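Local coordinates for protein extracellular ligand-binding receptor (Rhodopseudomonas palustris, PDB 4F06) that binds p-hydroxybenzoic acid as the solute-binding protein of an ABC transporter, probably for uptake of aromatic acids derived from lignin, at residues 149-154 / 199-204; 230-235 / 251-256; 245-250 / 343-348; 339-344 / 354-359. All coordinates share one frame; numbering follows the deposited sequence.

Contact 1: residues 149-154 / 199-204. With PHB (p-hydroxybenzoic acid), chain B; SO4 (sulfate ion), chain E.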
loop_
_atom_site.group_PDB
_atom_site.type_symbol
_atom_site.label_atom_id
_atom_site.label_comp_id
_atom_site.label_asym_id
_atom_site.label_seq_id
_atom_site.Cartn_x
_atom_site.Cartn_y
_atom_site.Cartn_z
ATOM N N TYR A 149 2.972 7.862 13.072
ATOM C CA TYR A 149 2.529 8.882 12.112
ATOM C C TYR A 149 1.211 8.394 11.516
ATOM O O TYR A 149 0.707 7.340 11.882
ATOM C CB TYR A 149 3.603 9.229 11.036
ATOM C CG TYR A 149 3.805 8.202 9.913
ATOM C CD1 TYR A 149 4.057 6.836 10.167
ATOM C CD2 TYR A 149 3.816 8.633 8.602
ATOM C CE1 TYR A 149 4.246 5.950 9.101
ATOM C CE2 TYR A 149 4.007 7.749 7.541
ATOM C CZ TYR A 149 4.204 6.409 7.810
ATOM O OH TYR A 149 4.403 5.517 6.772
ATOM N N GLY A 150 0.659 9.149 10.565
ATOM C CA GLY A 150 -0.715 8.984 10.073
ATOM C C GLY A 150 -1.206 7.544 9.934
ATOM O O GLY A 150 -2.199 7.174 10.555
ATOM N N PRO A 151 -0.553 6.714 9.110
ATOM C CA PRO A 151 -1.129 5.399 8.831
ATOM C C PRO A 151 -0.985 4.470 10.046
ATOM O O PRO A 151 -1.816 3.577 10.233
ATOM C CB PRO A 151 -0.322 4.914 7.607
ATOM C CG PRO A 151 0.976 5.667 7.698
ATOM C CD PRO A 151 0.594 7.033 8.229
ATOM N N GLY A 152 0.052 4.662 10.873
ATOM C CA GLY A 152 0.164 3.867 12.104
ATOM C C GLY A 152 -0.948 4.170 13.086
ATOM O O GLY A 152 -1.508 3.274 13.720
ATOM N N ILE A 153 -1.267 5.467 13.233
ATOM C CA ILE A 153 -2.360 5.897 14.115
ATOM C C ILE A 153 -3.703 5.345 13.604
ATOM O O ILE A 153 -4.479 4.815 14.400
ATOM C CB ILE A 153 -2.365 7.434 14.224
ATOM C CG1 ILE A 153 -1.081 7.882 14.955
ATOM C CG2 ILE A 153 -3.602 7.870 15.019
ATOM C CD1 ILE A 153 -0.746 9.371 14.867
ATOM N N ASP A 154 -3.929 5.348 12.282
ATOM C CA ASP A 154 -5.136 4.727 11.730
ATOM C C ASP A 154 -5.160 3.222 12.086
ATOM O O ASP A 154 -6.177 2.686 12.495
ATOM C CB ASP A 154 -5.171 4.812 10.213
ATOM C CG ASP A 154 -5.769 6.079 9.638
ATOM O OD1 ASP A 154 -6.099 7.035 10.331
ATOM O OD2 ASP A 154 -5.807 6.115 8.387
ATOM N N PHE A 199 0.046 -6.977 17.310
ATOM C CA PHE A 199 -0.398 -6.429 16.028
ATOM C C PHE A 199 0.516 -5.266 15.683
ATOM O O PHE A 199 0.719 -4.385 16.521
ATOM C CB PHE A 199 -1.851 -5.928 16.067
ATOM C CG PHE A 199 -2.198 -5.169 14.820
ATOM C CD1 PHE A 199 -2.331 -5.847 13.591
ATOM C CD2 PHE A 199 -2.327 -3.790 14.856
ATOM C CE1 PHE A 199 -2.591 -5.149 12.415
ATOM C CE2 PHE A 199 -2.595 -3.087 13.685
ATOM C CZ PHE A 199 -2.743 -3.760 12.473
ATOM N N THR A 200 1.069 -5.261 14.469
ATOM C CA THR A 200 1.991 -4.211 14.079
ATOM C C THR A 200 1.801 -3.711 12.666
ATOM O O THR A 200 1.388 -4.430 11.743
ATOM C CB THR A 200 3.459 -4.685 14.310
ATOM O OG1 THR A 200 4.371 -3.585 14.182
ATOM C CG2 THR A 200 3.837 -5.719 13.299
ATOM N N PHE A 201 2.127 -2.429 12.517
ATOM C CA PHE A 201 2.370 -1.798 11.236
ATOM C C PHE A 201 3.602 -0.891 11.354
ATOM O O PHE A 201 3.695 -0.120 12.333
ATOM C CB PHE A 201 1.205 -0.871 10.812
ATOM C CG PHE A 201 1.617 0.118 9.740
ATOM C CD1 PHE A 201 1.770 -0.256 8.392
ATOM C CD2 PHE A 201 1.926 1.445 10.103
ATOM C CE1 PHE A 201 2.220 0.622 7.439
ATOM C CE2 PHE A 201 2.377 2.338 9.134
ATOM C CZ PHE A 201 2.529 1.942 7.808
ATOM N N LEU A 202 4.497 -0.988 10.370
ATOM C CA LEU A 202 5.514 0.030 10.110
ATOM C C LEU A 202 5.534 0.134 8.583
ATOM O O LEU A 202 5.177 -0.814 7.887
ATOM C CB LEU A 202 6.903 -0.379 10.627
ATOM C CG LEU A 202 6.993 -0.929 12.059
ATOM C CD1 LEU A 202 6.763 -2.433 12.105
ATOM C CD2 LEU A 202 8.355 -0.605 12.626
ATOM N N PRO A 203 6.002 1.247 8.004
ATOM C CA PRO A 203 6.056 1.353 6.530
ATOM C C PRO A 203 7.051 0.325 5.999
ATOM O O PRO A 203 8.152 0.105 6.567
ATOM C CB PRO A 203 6.570 2.786 6.293
ATOM C CG PRO A 203 7.263 3.154 7.588
ATOM C CD PRO A 203 6.462 2.465 8.690
ATOM N N ALA A 204 6.665 -0.329 4.903
ATOM C CA ALA A 204 7.532 -1.372 4.327
ATOM C C ALA A 204 8.874 -0.781 3.954
ATOM O O ALA A 204 8.989 0.293 3.369
ATOM C CB ALA A 204 6.851 -1.957 3.129
HETATM C "C1'" PHB B . 2.111 5.601 4.280
HETATM O "O1'" PHB B . 0.910 5.855 4.120
HETATM O "O2'" PHB B . 2.956 6.478 4.671
HETATM C C1 PHB B . 2.563 4.192 4.059
HETATM C C2 PHB B . 1.653 3.126 4.195
HETATM C C3 PHB B . 2.076 1.827 4.043
HETATM C C4 PHB B . 3.403 1.550 3.792
HETATM C C5 PHB B . 4.312 2.580 3.664
HETATM C C6 PHB B . 3.914 3.903 3.809
HETATM O O4 PHB B . 3.875 0.292 3.685
HETATM S S SO4 E . 1.872 12.537 9.324
HETATM O O1 SO4 E . 3.255 12.129 8.870
HETATM O O2 SO4 E . 1.884 14.017 9.354
HETATM O O3 SO4 E . 1.083 11.702 8.430
HETATM O O4 SO4 E . 1.588 12.022 10.662
#
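Tyr149 and Pro151, at the start of helix 150-165, meet Phe201 and Pro203, at and just beyond the end of strand 197-201, to build part of the p-hydroxybenzoic acid pocket. Tyr149 is the N-cap residue; its CG sits between the backbone N and the carbonyl carbon (chi1 76°), a crowded position that leaves Pro151 CD 3.4 Å above the centre of the ring plane. From there Tyr149 OH donates to ligand O2' at 2.7 Å, while Pro203 CB lies 3.5 Å from the same Tyr149 OH. The Phe201 side chain crosses that of Tyr149 at about a right angle, Phe201 CE2 to Tyr149 CE1 4.1 Å. Phe201 also packs its CD2 on Gly152 CA at 3.6 Å and turns a ring edge to the ligand, Phe201 CE1 to ligand C3 3.6 Å. A nearly straight bond from Ala204 N to ligand O4 (3.1 Å, 176°) holds the phenol end. An alanine at Tyr149 would probably leave carboxylate oxygen O2' without this donor and open a gap beside Phe201 and Pro203. Gly150 N makes weak bonds to a sulfate at the helix start. Around the contact, Met123 of helix 123-136 touches Pro151 and Phe201, and strand 226-230 flanks Phe201 through Thr230.

Contact 2: residues 230-235 / 251-256. With PHB (p-hydroxybenzoic acid), chain B.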
loop_
_atom_site.group_PDB
_atom_site.type_symbol
_atom_site.label_atom_id
_atom_site.label_comp_id
_atom_site.label_asym_id
_atom_site.label_seq_id
_atom_site.Cartn_x
_atom_site.Cartn_y
_atom_site.Cartn_z
ATOM N N THR A 230 -0.212 -6.036 9.184
ATOM C CA THR A 230 -0.639 -5.795 7.822
ATOM C C THR A 230 0.525 -6.271 6.929
ATOM O O THR A 230 1.695 -6.436 7.344
ATOM C CB THR A 230 -1.008 -4.346 7.593
ATOM O OG1 THR A 230 0.133 -3.522 7.901
ATOM C CG2 THR A 230 -2.192 -3.929 8.452
ATOM N N GLY A 231 0.205 -6.451 5.663
ATOM C CA GLY A 231 1.194 -6.998 4.707
ATOM C C GLY A 231 2.380 -6.085 4.461
ATOM O O GLY A 231 3.394 -6.534 3.936
ATOM N N ASP A 232 2.299 -4.823 4.885
ATOM C CA ASP A 232 3.446 -3.912 4.841
ATOM C C ASP A 232 4.658 -4.511 5.521
ATOM O O ASP A 232 5.789 -4.160 5.180
ATOM C CB ASP A 232 3.054 -2.625 5.567
ATOM C CG ASP A 232 1.778 -2.062 4.990
ATOM O OD1 ASP A 232 1.827 -1.400 3.945
ATOM O OD2 ASP A 232 0.704 -2.367 5.561
ATOM N N VAL A 233 4.420 -5.360 6.514
ATOM C CA VAL A 233 5.499 -5.825 7.386
ATOM C C VAL A 233 6.238 -7.038 6.818
ATOM O O VAL A 233 7.327 -7.362 7.298
ATOM C CB VAL A 233 4.908 -6.057 8.796
ATOM C CG1 VAL A 233 5.971 -6.569 9.768
ATOM C CG2 VAL A 233 4.242 -4.778 9.326
ATOM N N VAL A 234 5.673 -7.685 5.781
ATOM C CA VAL A 234 6.221 -8.917 5.228
ATOM C C VAL A 234 6.229 -8.874 3.707
ATOM O O VAL A 234 5.979 -9.853 3.032
ATOM C CB VAL A 234 5.511 -10.164 5.756
ATOM C CG1 VAL A 234 5.875 -10.412 7.219
ATOM C CG2 VAL A 234 4.002 -10.042 5.585
ATOM N N THR A 235 6.606 -7.742 3.137
ATOM C CA THR A 235 6.686 -7.647 1.682
ATOM C C THR A 235 7.638 -8.676 1.107
ATOM O O THR A 235 8.682 -9.011 1.683
ATOM C CB THR A 235 6.994 -6.252 1.157
ATOM O OG1 THR A 235 8.266 -5.831 1.615
ATOM C CG2 THR A 235 5.909 -5.258 1.598
ATOM N N SER A 251 -0.368 -12.186 8.177
ATOM C CA SER A 251 -0.626 -10.808 7.787
ATOM C C SER A 251 -1.900 -10.713 7.004
ATOM O O SER A 251 -2.281 -11.673 6.318
ATOM C CB SER A 251 0.558 -10.253 6.968
ATOM O OG SER A 251 0.736 -10.969 5.751
ATOM N N THR A 252 -2.520 -9.531 6.997
ATOM C CA THR A 252 -3.644 -9.264 6.123
ATOM C C THR A 252 -3.216 -8.232 5.085
ATOM O O THR A 252 -2.564 -7.232 5.399
ATOM C CB THR A 252 -4.892 -8.815 6.896
ATOM O OG1 THR A 252 -4.499 -7.751 7.770
ATOM C CG2 THR A 252 -5.485 -9.994 7.676
ATOM N N TYR A 253 -3.602 -8.446 3.842
ATOM C CA TYR A 253 -3.219 -7.521 2.801
ATOM C C TYR A 253 -4.030 -7.768 1.559
ATOM O O TYR A 253 -4.567 -8.877 1.324
ATOM C CB TYR A 253 -1.747 -7.665 2.425
ATOM C CG TYR A 253 -0.964 -6.384 2.161
ATOM C CD1 TYR A 253 -1.171 -5.216 2.943
ATOM C CD2 TYR A 253 0.100 -6.359 1.234
ATOM C CE1 TYR A 253 -0.367 -4.082 2.798
ATOM C CE2 TYR A 253 0.943 -5.258 1.123
ATOM C CZ TYR A 253 0.711 -4.134 1.898
ATOM O OH TYR A 253 1.567 -3.054 1.756
ATOM N N HIS A 254 -4.081 -6.746 0.715
ATOM C CA HIS A 254 -4.851 -6.745 -0.531
ATOM C C HIS A 254 -4.105 -7.371 -1.720
ATOM O O HIS A 254 -4.709 -7.603 -2.755
ATOM C CB HIS A 254 -5.242 -5.287 -0.861
ATOM C CG HIS A 254 -4.026 -4.446 -0.978
ATOM N ND1 HIS A 254 -3.196 -4.197 0.097
ATOM C CD2 HIS A 254 -3.421 -3.907 -2.094
ATOM C CE1 HIS A 254 -2.111 -3.533 -0.345
ATOM N NE2 HIS A 254 -2.242 -3.333 -1.675
ATOM N N TYR A 255 -2.808 -7.621 -1.586
ATOM C CA TYR A 255 -2.054 -8.192 -2.695
ATOM C C TYR A 255 -0.968 -9.104 -2.175
ATOM O O TYR A 255 -0.207 -8.721 -1.276
ATOM C CB TYR A 255 -1.422 -7.102 -3.609
ATOM C CG TYR A 255 -0.669 -7.718 -4.788
ATOM C CD1 TYR A 255 -1.366 -8.432 -5.770
ATOM C CD2 TYR A 255 0.734 -7.673 -4.880
ATOM C CE1 TYR A 255 -0.701 -9.043 -6.829
ATOM C CE2 TYR A 255 1.393 -8.267 -5.974
ATOM C CZ TYR A 255 0.674 -8.984 -6.904
ATOM O OH TYR A 255 1.348 -9.598 -7.943
ATOM N N ALA A 256 -0.827 -10.258 -2.833
ATOM C CA ALA A 256 0.335 -11.145 -2.675
ATOM C C ALA A 256 0.871 -11.493 -4.052
ATOM O O ALA A 256 0.085 -11.770 -4.964
ATOM C CB ALA A 256 -0.012 -12.440 -1.916
HETATM C "C1'" PHB B . 2.111 5.601 4.280
HETATM O "O1'" PHB B . 0.910 5.855 4.120
HETATM O "O2'" PHB B . 2.956 6.478 4.671
HETATM C C1 PHB B . 2.563 4.192 4.059
HETATM C C2 PHB B . 1.653 3.126 4.195
HETATM C C3 PHB B . 2.076 1.827 4.043
HETATM C C4 PHB B . 3.403 1.550 3.792
HETATM C C5 PHB B . 4.312 2.580 3.664
HETATM C C6 PHB B . 3.914 3.903 3.809
HETATM O O4 PHB B . 3.875 0.292 3.685
#
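Thr230 and Thr252 form a parallel bridge with CA atoms 4.9 Å apart, and Gly231 N donates to Thr252 O at 2.9 Å, just where the first strand gives way to a 3-10 turn. Gly231 has no side chain, which lets the Tyr253 ring lie directly on its backbone: Gly231 CA stands 3.5 Å from the ring centroid and 16° off the normal, a CH-pi contact. His254 CE1 covers the centre of the opposite face, so the ring is sandwiched. Its hydroxyl reaches past the glycine to Asp232, where Tyr253 OH donates to OD1 at 2.8 Å, arriving from well above the carboxylate plane. The same Asp232 OD1 accepts ligand O4 at 2.7 Å. The other oxygen, Asp232 OD2, takes Thr230 OG1 on its anti lone pair at 2.7 Å. Three donors therefore grip the carboxylate and restrict its rotation, consistent with a charged acid that would favour a neutral, donating phenol. Farther from the ligand, Val234 CG2 packs on Ser251 OG at 3.4 Å, a hydroxyl that is itself bonded to Arg343 NE. A ligand-binding loop at the C-terminal end of a parallel strand is characteristic of the alpha/beta lobes of periplasmic binding proteins; here that loop presents Asp232, with Tyr253 from the neighbouring strand as its second-shell partner.

Contact 3: residues 245-250 / 343-348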
loop_
_atom_site.group_PDB
_atom_site.type_symbol
_atom_site.label_atom_id
_atom_site.label_comp_id
_atom_site.label_asym_id
_atom_site.label_seq_id
_atom_site.Cartn_x
_atom_site.Cartn_y
_atom_site.Cartn_z
ATOM N N ALA A 245 13.180 -18.403 9.403
ATOM C CA ALA A 245 12.702 -18.004 10.726
ATOM C C ALA A 245 11.390 -17.182 10.610
ATOM O O ALA A 245 10.676 -17.040 11.600
ATOM C CB ALA A 245 13.770 -17.210 11.441
ATOM N N GLY A 246 11.059 -16.633 9.445
ATOM C CA GLY A 246 9.789 -15.915 9.291
ATOM C C GLY A 246 8.594 -16.811 9.047
ATOM O O GLY A 246 7.448 -16.331 9.037
ATOM N N LEU A 247 8.794 -18.134 8.881
ATOM C CA LEU A 247 7.669 -19.026 8.606
ATOM C C LEU A 247 6.621 -18.885 9.693
ATOM O O LEU A 247 6.908 -18.862 10.894
ATOM C CB LEU A 247 8.094 -20.517 8.552
ATOM C CG LEU A 247 8.899 -20.880 7.307
ATOM C CD1 LEU A 247 9.558 -22.255 7.472
ATOM C CD2 LEU A 247 8.024 -20.872 6.038
ATOM N N GLY A 248 5.356 -18.832 9.256
ATOM C CA GLY A 248 4.242 -18.773 10.164
ATOM C C GLY A 248 3.741 -17.398 10.500
ATOM O O GLY A 248 2.642 -17.274 11.048
ATOM N N ILE A 249 4.473 -16.339 10.134
ATOM C CA ILE A 249 3.982 -14.991 10.457
ATOM C C ILE A 249 2.692 -14.748 9.637
ATOM O O ILE A 249 2.654 -14.990 8.420
ATOM C CB ILE A 249 5.036 -13.917 10.122
ATOM C CG1 ILE A 249 6.202 -14.035 11.139
ATOM C CG2 ILE A 249 4.412 -12.500 10.127
ATOM C CD1 ILE A 249 7.440 -13.225 10.731
ATOM N N LEU A 250 1.674 -14.220 10.300
ATOM C CA LEU A 250 0.378 -13.935 9.704
ATOM C C LEU A 250 0.286 -12.458 9.304
ATOM O O LEU A 250 0.756 -11.562 10.041
ATOM C CB LEU A 250 -0.754 -14.233 10.695
ATOM C CG LEU A 250 -0.826 -15.699 11.134
ATOM C CD1 LEU A 250 -1.813 -15.870 12.278
ATOM C CD2 LEU A 250 -1.183 -16.601 9.952
ATOM N N ARG A 343 -2.889 -14.069 5.012
ATOM C CA ARG A 343 -1.768 -14.859 4.480
ATOM C C ARG A 343 -0.918 -15.344 5.630
ATOM O O ARG A 343 -0.938 -14.792 6.738
ATOM C CB ARG A 343 -0.871 -14.016 3.558
ATOM C CG ARG A 343 -1.651 -13.211 2.492
ATOM C CD ARG A 343 -1.983 -11.781 2.930
ATOM N NE ARG A 343 -0.772 -11.043 3.338
ATOM C CZ ARG A 343 0.125 -10.537 2.484
ATOM N NH1 ARG A 343 -0.088 -10.510 1.156
ATOM N NH2 ARG A 343 1.276 -10.067 2.963
ATOM N N GLU A 344 -0.145 -16.376 5.336
ATOM C CA GLU A 344 0.881 -16.884 6.252
ATOM C C GLU A 344 2.183 -17.019 5.474
ATOM O O GLU A 344 2.162 -17.494 4.312
ATOM C CB GLU A 344 0.458 -18.275 6.795
ATOM C CG GLU A 344 1.447 -18.878 7.774
ATOM C CD GLU A 344 0.964 -20.241 8.279
ATOM O OE1 GLU A 344 -0.231 -20.501 8.212
ATOM O OE2 GLU A 344 1.771 -21.029 8.727
ATOM N N VAL A 345 3.311 -16.670 6.081
ATOM C CA VAL A 345 4.597 -16.907 5.389
ATOM C C VAL A 345 4.822 -18.412 5.321
ATOM O O VAL A 345 4.761 -19.084 6.374
ATOM C CB VAL A 345 5.756 -16.214 6.142
ATOM C CG1 VAL A 345 7.069 -16.530 5.445
ATOM C CG2 VAL A 345 5.542 -14.669 6.199
ATOM N N GLU A 346 5.046 -18.924 4.108
ATOM C CA GLU A 346 5.220 -20.355 3.871
ATOM C C GLU A 346 6.345 -20.533 2.871
ATOM O O GLU A 346 6.670 -19.639 2.136
ATOM C CB GLU A 346 3.950 -20.975 3.236
ATOM C CG GLU A 346 2.760 -20.972 4.158
ATOM C CD GLU A 346 1.579 -21.745 3.589
ATOM O OE1 GLU A 346 1.685 -22.349 2.462
ATOM O OE2 GLU A 346 0.543 -21.758 4.300
ATOM N N LYS A 347 6.912 -21.750 2.829
ATOM C CA LYS A 347 7.889 -22.112 1.836
ATOM C C LYS A 347 7.184 -23.034 0.861
ATOM O O LYS A 347 6.682 -24.095 1.253
ATOM C CB LYS A 347 9.110 -22.760 2.455
ATOM C CG LYS A 347 10.231 -22.938 1.404
ATOM C CD LYS A 347 11.254 -24.026 1.692
ATOM C CE LYS A 347 11.768 -24.042 3.105
ATOM N NZ LYS A 347 12.902 -25.027 3.166
ATOM N N VAL A 348 7.150 -22.624 -0.411
ATOM C CA VAL A 348 6.489 -23.400 -1.476
ATOM C C VAL A 348 7.460 -23.493 -2.657
ATOM O O VAL A 348 7.959 -22.457 -3.158
ATOM C CB VAL A 348 5.173 -22.714 -1.920
ATOM C CG1 VAL A 348 4.574 -23.454 -3.102
ATOM C CG2 VAL A 348 4.189 -22.676 -0.754
#
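Gly246 O rests against Val345, 3.4 Å from its CB, and opens a type II turn that runs to Ile249. Next, Leu247 extends its CD2 along the strand backbone to within 3.5 Å of Lys347 N; the amine of that lysine leads away to a salt bridge with Glu244. Gly248 has a phi of 94°, at which a CB would jam against the preceding carbonyl O, so glycine suits this turn position; its N donates to Val345 O at 3.0 Å. Above it lies Glu344, whose CG is anti to the backbone N (chi1 -179°) and whose chain runs on extended, laying CG and OE2 alongside the glycine; Gly248 CA is 3.6 Å from Glu344 OE2. An alanine here would remove CG and the carboxylate and would probably leave Gly248 CA without the chain that packs against it, opening a gap beside the turn. Ile249 O then accepts Val345 N at 3.0 Å, while its side chain packs CB on Val345 CG2. Leu250 completes the walk as the non-hydrogen-bonded antiparallel partner of Glu344, bringing its CD2 3.9 Å from Glu344 CB. Two backbone bonds, both through Val345, set the register, and the side chains add mainly apolar contacts: the turn is docked on strand 336-348 by its main chain, with no charge pairing across the two segments.

Contact 4: residues 339-344 / 354-359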
loop_
_atom_site.group_PDB
_atom_site.type_symbol
_atom_site.label_atom_id
_atom_site.label_comp_id
_atom_site.label_asym_id
_atom_site.label_seq_id
_atom_site.Cartn_x
_atom_site.Cartn_y
_atom_site.Cartn_z
ATOM N N ASN A 339 -10.696 -7.089 -2.238
ATOM C CA ASN A 339 -10.533 -8.171 -1.249
ATOM C C ASN A 339 -9.346 -7.884 -0.329
ATOM O O ASN A 339 -8.324 -7.275 -0.743
ATOM C CB ASN A 339 -10.190 -9.465 -1.993
ATOM C CG ASN A 339 -11.271 -9.908 -2.952
ATOM O OD1 ASN A 339 -12.434 -9.443 -2.888
ATOM N ND2 ASN A 339 -10.894 -10.836 -3.833
ATOM N N VAL A 340 -9.471 -8.326 0.918
ATOM C CA VAL A 340 -8.330 -8.393 1.840
ATOM C C VAL A 340 -8.113 -9.841 2.176
ATOM O O VAL A 340 -9.094 -10.555 2.474
ATOM C CB VAL A 340 -8.603 -7.526 3.107
ATOM C CG1 VAL A 340 -7.475 -7.697 4.129
ATOM C CG2 VAL A 340 -8.745 -6.052 2.698
ATOM N N TYR A 341 -6.888 -10.323 2.069
ATOM C CA TYR A 341 -6.607 -11.734 2.274
ATOM C C TYR A 341 -5.837 -11.912 3.591
ATOM O O TYR A 341 -4.996 -11.093 3.946
ATOM C CB TYR A 341 -5.752 -12.286 1.106
ATOM C CG TYR A 341 -6.353 -12.046 -0.252
ATOM C CD1 TYR A 341 -6.076 -10.868 -0.984
ATOM C CD2 TYR A 341 -7.180 -13.011 -0.834
ATOM C CE1 TYR A 341 -6.630 -10.638 -2.217
ATOM C CE2 TYR A 341 -7.687 -12.800 -2.105
ATOM C CZ TYR A 341 -7.423 -11.629 -2.805
ATOM O OH TYR A 341 -7.970 -11.442 -4.057
ATOM N N LEU A 342 -6.110 -13.020 4.266
ATOM C CA LEU A 342 -5.235 -13.500 5.339
ATOM C C LEU A 342 -4.161 -14.340 4.687
ATOM O O LEU A 342 -4.493 -15.254 3.910
ATOM C CB LEU A 342 -6.026 -14.332 6.359
ATOM C CG LEU A 342 -5.109 -15.018 7.407
ATOM C CD1 LEU A 342 -4.430 -13.996 8.326
ATOM C CD2 LEU A 342 -5.922 -16.043 8.182
ATOM N N ARG A 343 -2.889 -14.069 5.012
ATOM C CA ARG A 343 -1.768 -14.859 4.480
ATOM C C ARG A 343 -0.918 -15.344 5.630
ATOM O O ARG A 343 -0.938 -14.792 6.738
ATOM C CB ARG A 343 -0.871 -14.016 3.558
ATOM C CG ARG A 343 -1.651 -13.211 2.492
ATOM C CD ARG A 343 -1.983 -11.781 2.930
ATOM N NE ARG A 343 -0.772 -11.043 3.338
ATOM C CZ ARG A 343 0.125 -10.537 2.484
ATOM N NH1 ARG A 343 -0.088 -10.510 1.156
ATOM N NH2 ARG A 343 1.276 -10.067 2.963
ATOM N N GLU A 344 -0.145 -16.376 5.336
ATOM C CA GLU A 344 0.881 -16.884 6.252
ATOM C C GLU A 344 2.183 -17.019 5.474
ATOM O O GLU A 344 2.162 -17.494 4.312
ATOM C CB GLU A 344 0.458 -18.275 6.795
ATOM C CG GLU A 344 1.447 -18.878 7.774
ATOM C CD GLU A 344 0.964 -20.241 8.279
ATOM O OE1 GLU A 344 -0.231 -20.501 8.212
ATOM O OE2 GLU A 344 1.771 -21.029 8.727
ATOM N N ASN A 354 3.998 -15.194 0.771
ATOM C CA ASN A 354 2.814 -14.984 1.628
ATOM C C ASN A 354 1.689 -15.792 1.009
ATOM O O ASN A 354 1.096 -15.363 -0.000
ATOM C CB ASN A 354 2.468 -13.483 1.688
ATOM C CG ASN A 354 3.530 -12.696 2.442
ATOM O OD1 ASN A 354 4.132 -11.735 1.900
ATOM N ND2 ASN A 354 3.783 -13.071 3.648
ATOM N N ARG A 355 1.403 -16.972 1.573
ATOM C CA ARG A 355 0.365 -17.817 0.999
ATOM C C ARG A 355 -0.996 -17.299 1.459
ATOM O O ARG A 355 -1.235 -17.206 2.667
ATOM C CB ARG A 355 0.540 -19.241 1.513
ATOM C CG ARG A 355 -0.503 -20.243 0.946
ATOM C CD ARG A 355 0.003 -20.723 -0.418
ATOM N NE ARG A 355 -0.807 -21.730 -1.064
ATOM C CZ ARG A 355 -0.738 -23.043 -0.859
ATOM N NH1 ARG A 355 -1.572 -23.839 -1.550
ATOM N NH2 ARG A 355 0.142 -23.567 0.008
ATOM N N GLU A 356 -1.890 -16.987 0.529
ATOM C CA GLU A 356 -3.249 -16.529 0.881
ATOM C C GLU A 356 -4.080 -17.724 1.321
ATOM O O GLU A 356 -4.237 -18.705 0.557
ATOM C CB GLU A 356 -3.920 -15.817 -0.305
ATOM C CG GLU A 356 -3.153 -14.529 -0.683
ATOM C CD GLU A 356 -3.642 -13.905 -1.965
ATOM O OE1 GLU A 356 -4.171 -14.650 -2.841
ATOM O OE2 GLU A 356 -3.462 -12.681 -2.152
ATOM N N LEU A 357 -4.622 -17.638 2.534
ATOM C CA LEU A 357 -5.351 -18.753 3.168
ATOM C C LEU A 357 -6.851 -18.460 3.253
ATOM O O LEU A 357 -7.649 -19.377 3.385
ATOM C CB LEU A 357 -4.856 -18.966 4.609
ATOM C CG LEU A 357 -3.389 -19.257 4.786
ATOM C CD1 LEU A 357 -3.107 -19.468 6.257
ATOM C CD2 LEU A 357 -2.961 -20.473 3.989
ATOM N N GLU A 358 -7.226 -17.180 3.294
ATOM C CA GLU A 358 -8.615 -16.791 3.423
ATOM C C GLU A 358 -8.822 -15.479 2.728
ATOM O O GLU A 358 -7.915 -14.642 2.701
ATOM C CB GLU A 358 -8.995 -16.718 4.898
ATOM C CG GLU A 358 -10.460 -16.474 5.148
ATOM C CD GLU A 358 -10.794 -16.551 6.640
ATOM O OE1 GLU A 358 -9.872 -16.531 7.491
ATOM O OE2 GLU A 358 -11.994 -16.545 6.955
ATOM N N THR A 359 -10.002 -15.290 2.160
ATOM C CA THR A 359 -10.384 -14.038 1.489
ATOM C C THR A 359 -11.525 -13.358 2.246
ATOM O O THR A 359 -12.471 -14.037 2.653
ATOM C CB THR A 359 -10.895 -14.352 0.054
ATOM O OG1 THR A 359 -9.846 -15.041 -0.653
ATOM C CG2 THR A 359 -11.208 -13.072 -0.717
HETATM O O HOH W 1 -2.685 -10.852 -0.196
#
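Tyr341 (chi1 -54°) and Glu356 (chi1 -64°) both hold CG anti to the carbonyl carbon, which brings the phenol ring and the carboxylate together on one face of the hairpin. The two planes are 15° apart and stacked, with Glu356 OE2 3.4 Å above the ring plane and offset toward its rim. At the ring edge stands Thr359 OG1, 3.4 Å from Tyr341 CD2, and Asn339 ND2 donates to Tyr341 OH at 3.0 Å within its amide plane; that hydroxyl is also hydrogen-bonded to Arg324 O. Arg343, bent at chi2 and chi3, runs beside Glu356, CG to CG 3.8 Å, and curls its guanidinium over Asn354 CB. Its charge meets Glu356 indirectly: one water accepts from Arg343 NH1 at 2.9 Å and donates to Glu356 OE2, while Arg343 NE is held by Ser251 OG and Glu356 OE1 by His259. The register shifts by one between Leu342 and Arg343. Leu342 N donates to Glu358 O, and Leu342 O accepts Leu357 N at 2.8 Å and, weakly, Glu358 N at 3.4 Å. At the bulge Leu357 CD1 reaches Glu344 CB, 3.8 Å away. Pairing picks up at once with Arg343 opposite Glu356, a non-hydrogen-bonded pair, then Glu344 and Arg355, hydrogen-bonded both ways. This is a classic beta bulge in the antiparallel hairpin of strands 336-348 and 351-363, at one side of the lobe's mixed sheet.

How the contacts relate
All four contacts reach one mixed sheet. Contacts 1 and 2 are buried and share the ligand: they touch where Phe201 CE1 lies 3.7 Å from Asp232 CG, joining aromatic packing in the first to a carboxylate bonded by several donors in the second. Contacts 3 and 4 lie farther out, only partly buried, and share Arg343 and Glu344 of strand 336-348; main-chain pairing dominates both, though contact 4 adds water-mediated charge and a bulge. Contact 2 bridges the two pairs, since strand 250-253 neighbours 336-348 and Arg343 packs on Tyr253. Between contacts 3 and 4, a salt bridge joins Glu346 OE1 to Arg355 NH2 at 3.1 Å.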